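Local coordinates for hypothetical protein Atu1913 (Agrobacterium tumefaciens str., PDB 2B1Y) that is of unknown function, belongs to the DUF1883 family, and probably forms an intertwined two-fold pair with sheets built from both chains, at the interface of chains A and B. Coordinates in Å, arbitrary orientation; residue numbers count along the deposited sequence, not the author numbering. Chains: chain A/B, hypothetical protein Atu1913.

Contact 1: the interface of chains A and B. Residues chain A 24-26, 28, 30-32; chain B 75, 84-86.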
# COMPACT_ATOMS: atom_id res chain seq x y z
N ILE A 24 -13.03 -13.78 14.42
CA ILE A 24 -13.09 -12.33 14.32
C ILE A 24 -14.50 -11.88 13.99
O ILE A 24 -15.06 -12.39 13.00
CB ILE A 24 -12.10 -11.84 13.21
CG1 ILE A 24 -10.67 -12.34 13.51
CG2 ILE A 24 -12.19 -10.32 13.01
CD1 ILE A 24 -9.84 -12.46 12.28
N SER A 25 -15.09 -10.99 14.81
CA SER A 25 -16.45 -10.50 14.59
C SER A 25 -16.37 -9.08 14.06
O SER A 25 -15.51 -8.31 14.51
CB SER A 25 -17.26 -10.48 15.91
OG SER A 25 -17.45 -11.81 16.46
N LEU A 26 -17.29 -8.69 13.18
CA LEU A 26 -17.31 -7.34 12.61
C LEU A 26 -18.72 -6.89 12.45
O LEU A 26 -19.57 -7.71 12.16
CB LEU A 26 -16.75 -7.31 11.20
CG LEU A 26 -15.35 -7.76 11.00
CD1 LEU A 26 -15.18 -7.97 9.51
CD2 LEU A 26 -14.47 -6.68 11.47
N SER A 28 -19.78 -4.52 10.13
CA SER A 28 -20.07 -4.18 8.72
C SER A 28 -18.92 -4.62 7.80
O SER A 28 -17.83 -4.99 8.28
CB SER A 28 -20.33 -2.67 8.57
OG SER A 28 -19.28 -1.95 9.17
N ASN A 30 -15.68 -4.76 6.03
CA ASN A 30 -14.37 -4.14 6.23
C ASN A 30 -13.29 -5.15 5.86
O ASN A 30 -13.59 -6.31 5.56
CB ASN A 30 -14.17 -3.71 7.69
CG ASN A 30 -14.35 -2.22 7.91
OD1 ASN A 30 -15.04 -1.52 7.15
ND2 ASN A 30 -13.75 -1.73 8.98
N ASN A 31 -12.05 -4.69 5.87
CA ASN A 31 -10.92 -5.58 5.56
C ASN A 31 -10.39 -6.17 6.85
O ASN A 31 -10.36 -5.50 7.88
CB ASN A 31 -9.78 -4.79 4.90
CG ASN A 31 -10.26 -4.01 3.68
OD1 ASN A 31 -10.98 -4.55 2.85
ND2 ASN A 31 -9.88 -2.76 3.60
N VAL A 32 -9.92 -7.40 6.75
CA VAL A 32 -9.33 -8.08 7.89
C VAL A 32 -7.98 -8.58 7.43
O VAL A 32 -7.91 -9.29 6.43
CB VAL A 32 -10.23 -9.27 8.33
CG1 VAL A 32 -9.55 -10.13 9.47
CG2 VAL A 32 -11.56 -8.77 8.80
N ILE B 75 -8.07 -4.53 11.49
CA ILE B 75 -9.39 -4.33 10.88
C ILE B 75 -9.37 -2.93 10.30
O ILE B 75 -9.03 -1.98 11.01
CB ILE B 75 -10.53 -4.41 11.93
CG1 ILE B 75 -10.41 -5.73 12.74
CG2 ILE B 75 -11.89 -4.25 11.26
CD1 ILE B 75 -10.49 -6.96 11.91
N ALA B 84 -15.56 -0.65 10.79
CA ALA B 84 -16.41 -1.61 11.50
C ALA B 84 -16.03 -1.67 12.98
O ALA B 84 -14.85 -1.48 13.33
CB ALA B 84 -16.24 -3.04 10.86
N GLU B 85 -17.01 -1.90 13.86
CA GLU B 85 -16.72 -2.41 15.19
C GLU B 85 -16.28 -3.86 15.05
O GLU B 85 -16.75 -4.61 14.17
CB GLU B 85 -17.93 -2.38 16.11
CG GLU B 85 -17.90 -1.27 17.14
CD GLU B 85 -18.59 -0.05 16.66
OE1 GLU B 85 -19.81 -0.15 16.36
OE2 GLU B 85 -17.93 1.02 16.59
N SER B 86 -15.42 -4.28 15.95
CA SER B 86 -14.85 -5.59 15.83
C SER B 86 -14.50 -6.19 17.19
O SER B 86 -14.38 -5.48 18.21
CB SER B 86 -13.61 -5.55 14.93
OG SER B 86 -12.54 -4.85 15.54

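Contact 2: the interface of chains A and B. Residues chain A 52-53, 61, 63, 73-75; chain B 24, 32-34.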
# COMPACT_ATOMS: atom_id res chain seq x y z
N LEU A 52 0.93 11.64 -6.38
CA LEU A 52 0.12 12.27 -7.40
C LEU A 52 0.12 11.35 -8.59
O LEU A 52 1.15 10.80 -8.94
CB LEU A 52 0.75 13.58 -7.84
CG LEU A 52 0.90 14.64 -6.76
CD1 LEU A 52 1.32 15.93 -7.44
CD2 LEU A 52 -0.39 14.84 -6.05
N GLY A 53 -1.05 11.18 -9.20
CA GLY A 53 -1.16 10.35 -10.42
C GLY A 53 -2.31 9.37 -10.32
O GLY A 53 -3.34 9.66 -9.72
N ILE A 61 1.11 11.73 -21.00
CA ILE A 61 0.38 12.57 -20.07
C ILE A 61 1.38 13.56 -19.48
O ILE A 61 2.63 13.38 -19.62
CB ILE A 61 -0.29 11.76 -18.98
CG1 ILE A 61 0.72 10.87 -18.25
CG2 ILE A 61 -1.48 10.88 -19.53
CD1 ILE A 61 0.47 10.83 -16.76
N ILE A 63 2.20 15.89 -15.93
CA ILE A 63 1.97 16.05 -14.50
C ILE A 63 2.91 17.18 -14.10
O ILE A 63 4.09 17.17 -14.46
CB ILE A 63 2.38 14.79 -13.67
CG1 ILE A 63 1.61 13.53 -14.10
CG2 ILE A 63 2.15 15.04 -12.13
CD1 ILE A 63 1.92 12.29 -13.21
N LEU A 73 9.54 9.38 -9.90
CA LEU A 73 8.40 9.01 -10.74
C LEU A 73 8.40 7.50 -10.83
O LEU A 73 9.44 6.89 -11.20
CB LEU A 73 8.55 9.61 -12.14
CG LEU A 73 7.43 9.18 -13.09
CD1 LEU A 73 6.16 9.84 -12.61
CD2 LEU A 73 7.79 9.55 -14.50
N ILE A 74 7.26 6.91 -10.50
CA ILE A 74 7.11 5.46 -10.58
C ILE A 74 6.13 5.15 -11.67
O ILE A 74 5.05 5.72 -11.70
CB ILE A 74 6.57 4.87 -9.26
CG1 ILE A 74 7.58 5.08 -8.15
CG2 ILE A 74 6.15 3.38 -9.42
CD1 ILE A 74 8.94 4.55 -8.38
N ILE A 75 6.51 4.23 -12.55
CA ILE A 75 5.57 3.59 -13.47
C ILE A 75 5.41 2.16 -12.98
O ILE A 75 6.41 1.47 -12.78
CB ILE A 75 6.12 3.55 -14.92
CG1 ILE A 75 6.54 4.98 -15.36
CG2 ILE A 75 5.09 2.93 -15.87
CD1 ILE A 75 5.45 5.97 -15.33
N ILE B 24 5.10 12.24 -19.80
CA ILE B 24 5.36 10.82 -19.56
C ILE B 24 4.70 9.97 -20.63
O ILE B 24 3.49 10.14 -20.85
CB ILE B 24 4.81 10.42 -18.15
CG1 ILE B 24 5.43 11.32 -17.06
CG2 ILE B 24 5.00 8.92 -17.88
CD1 ILE B 24 4.56 11.43 -15.85
N VAL B 32 0.85 5.64 -12.90
CA VAL B 32 1.91 6.63 -12.92
C VAL B 32 1.81 7.38 -11.61
O VAL B 32 0.75 7.90 -11.28
CB VAL B 32 1.70 7.61 -14.12
CG1 VAL B 32 2.72 8.80 -14.09
CG2 VAL B 32 1.81 6.86 -15.41
N ARG B 33 2.90 7.45 -10.86
CA ARG B 33 2.84 8.06 -9.52
C ARG B 33 4.07 8.93 -9.36
O ARG B 33 5.19 8.43 -9.44
CB ARG B 33 2.87 6.98 -8.44
CG ARG B 33 2.05 5.74 -8.70
CD ARG B 33 2.01 4.87 -7.45
NE ARG B 33 1.70 3.48 -7.75
CZ ARG B 33 1.03 2.65 -6.96
NH1 ARG B 33 0.85 1.39 -7.36
NH2 ARG B 33 0.53 3.06 -5.80
N LEU B 34 3.86 10.22 -9.10
CA LEU B 34 4.90 11.15 -8.82
C LEU B 34 4.92 11.35 -7.29
O LEU B 34 3.87 11.62 -6.71
CB LEU B 34 4.56 12.47 -9.52
CG LEU B 34 5.51 13.63 -9.16
CD1 LEU B 34 6.94 13.39 -9.71
CD2 LEU B 34 4.92 14.98 -9.66

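Contact 1: the interface of chains A and B
B:Ile75 packs on A:Leu26 through CG2 and on A:Val32 and A:Ile24 through CD1. Its chi1 of -53° sets CG2 anti to the backbone N, toward A:Leu26, with CG1 beside that N, and chi2 of -60° swings CD1 to A:Val32 and A:Ile24. The CG2 methyl reaches the CD2 methyl of A:Leu26 at 3.5 Å, and the two side chains cross obliquely there. The longer branch ends in CD1, which lies 3.8 Å from CG2 of A:Val32; the two side chains lie alongside each other in parallel, as expected for a bridged antiparallel pair. The same CD1 is 3.9 Å from CG2 of A:Ile24, but this side chain comes from strand 21-26, which is not the strand bridged to B:Ile75, and the two run antiparallel along each other.

A:Leu26 uses CD2 a second time, at 3.7 Å from CB of B:Ser86, so one methyl spans the B:Ile75 and B:Ser86 segments. Next to it, the methyl of B:Ala84 packs 3.6 Å from the amide carbon CG of A:Asn30. OG of A:Ser28 touches the same alanine methyl from 3.6 Å. As modelled, ND2 of A:Asn30 faces the backbone N of B:Ala84 at 2.8 Å; both are donors, so the pairing is doubtful, and exchanging the amide O and N would be one way to give an acceptable hydrogen bond.

Antiparallel bridges join A:Leu26 to B:Ser86 and A:Val32 to B:Ile75. The patch thus lies where strands 21-26 and 30-36 of chain A, near the turn between them, meet the end of strand 69-76, the loop at B:Ala84 and B:Glu85 and the start of strand 86-91 of chain B.

Contact 2: the interface of chains A and B
With CG anti to the backbone N (chi1 176°), A:Leu73 points its two methyls toward chain B, with CG1 of B:Val32 likewise anti to its backbone N (chi1 174°), where a methyl of A:Leu73 meets it. CD1 of A:Leu73 lies 3.9 Å from CG1 of B:Val32, the side chains meeting at a slant, while CD2 approaches CG1 of B:Ile24 end-on, tip to tip. A:Ile63 comes in from another strand: its side chain runs antiparallel to that of B:Val32, CD1 lying 3.7 Å from CG1, and CD1 also abuts CD1 of B:Ile24. Its shorter branch, CG2, contacts CD2 of B:Leu34 at 3.7 Å. A:Ile61 adds its CD1 against CG1 of B:Val32, again tip to tip, so this one valine methyl is approached by A:Ile61, A:Ile63 and A:Leu73 together.

Paired backbone hydrogen bonds fix the register of this apolar cluster. The N of B:Leu34 donates to O of A:Leu52 at 2.8 Å, and the return bond joins the same two residues. B:Arg33 and A:Ile74 exchange a second pair, with N of A:Ile74 at 2.8 Å from O of B:Arg33. Strand 30-36 of chain B is therefore bonded to strand 52-56 of chain A at B:Leu34 and to strand 69-76 at B:Arg33, an inserted strand of a mixed-chain antiparallel sheet. A third pair ties strand 61-64 of chain A to strand 21-26 of chain B: N of A:Ile61 gives to O of B:Ile24 at 2.9 Å, and N of B:Ile24 reaches O of A:Ile61 at 2.7 Å, with an angle of 173° at the hydrogen.

The C-alpha centres of contact 1 and contact 2 lie about 34 Å apart, yet both draw on strands 21-26, 30-36 and 69-76, with the chains exchanged. Residues 24, 32 and 75 occur in both: chain A supplies 24 and 32 in contact 1, and chain B does so in contact 2, with 75 always from the partner. Contact 1 with its chains exchanged therefore overlaps contact 2 at these residues: the two are neighbouring parts of one half-interface, each given from a different half. Strand bonding and a shared apolar interior suggest an intertwined dimer, although the deposited assembly alone does not prove it in solution.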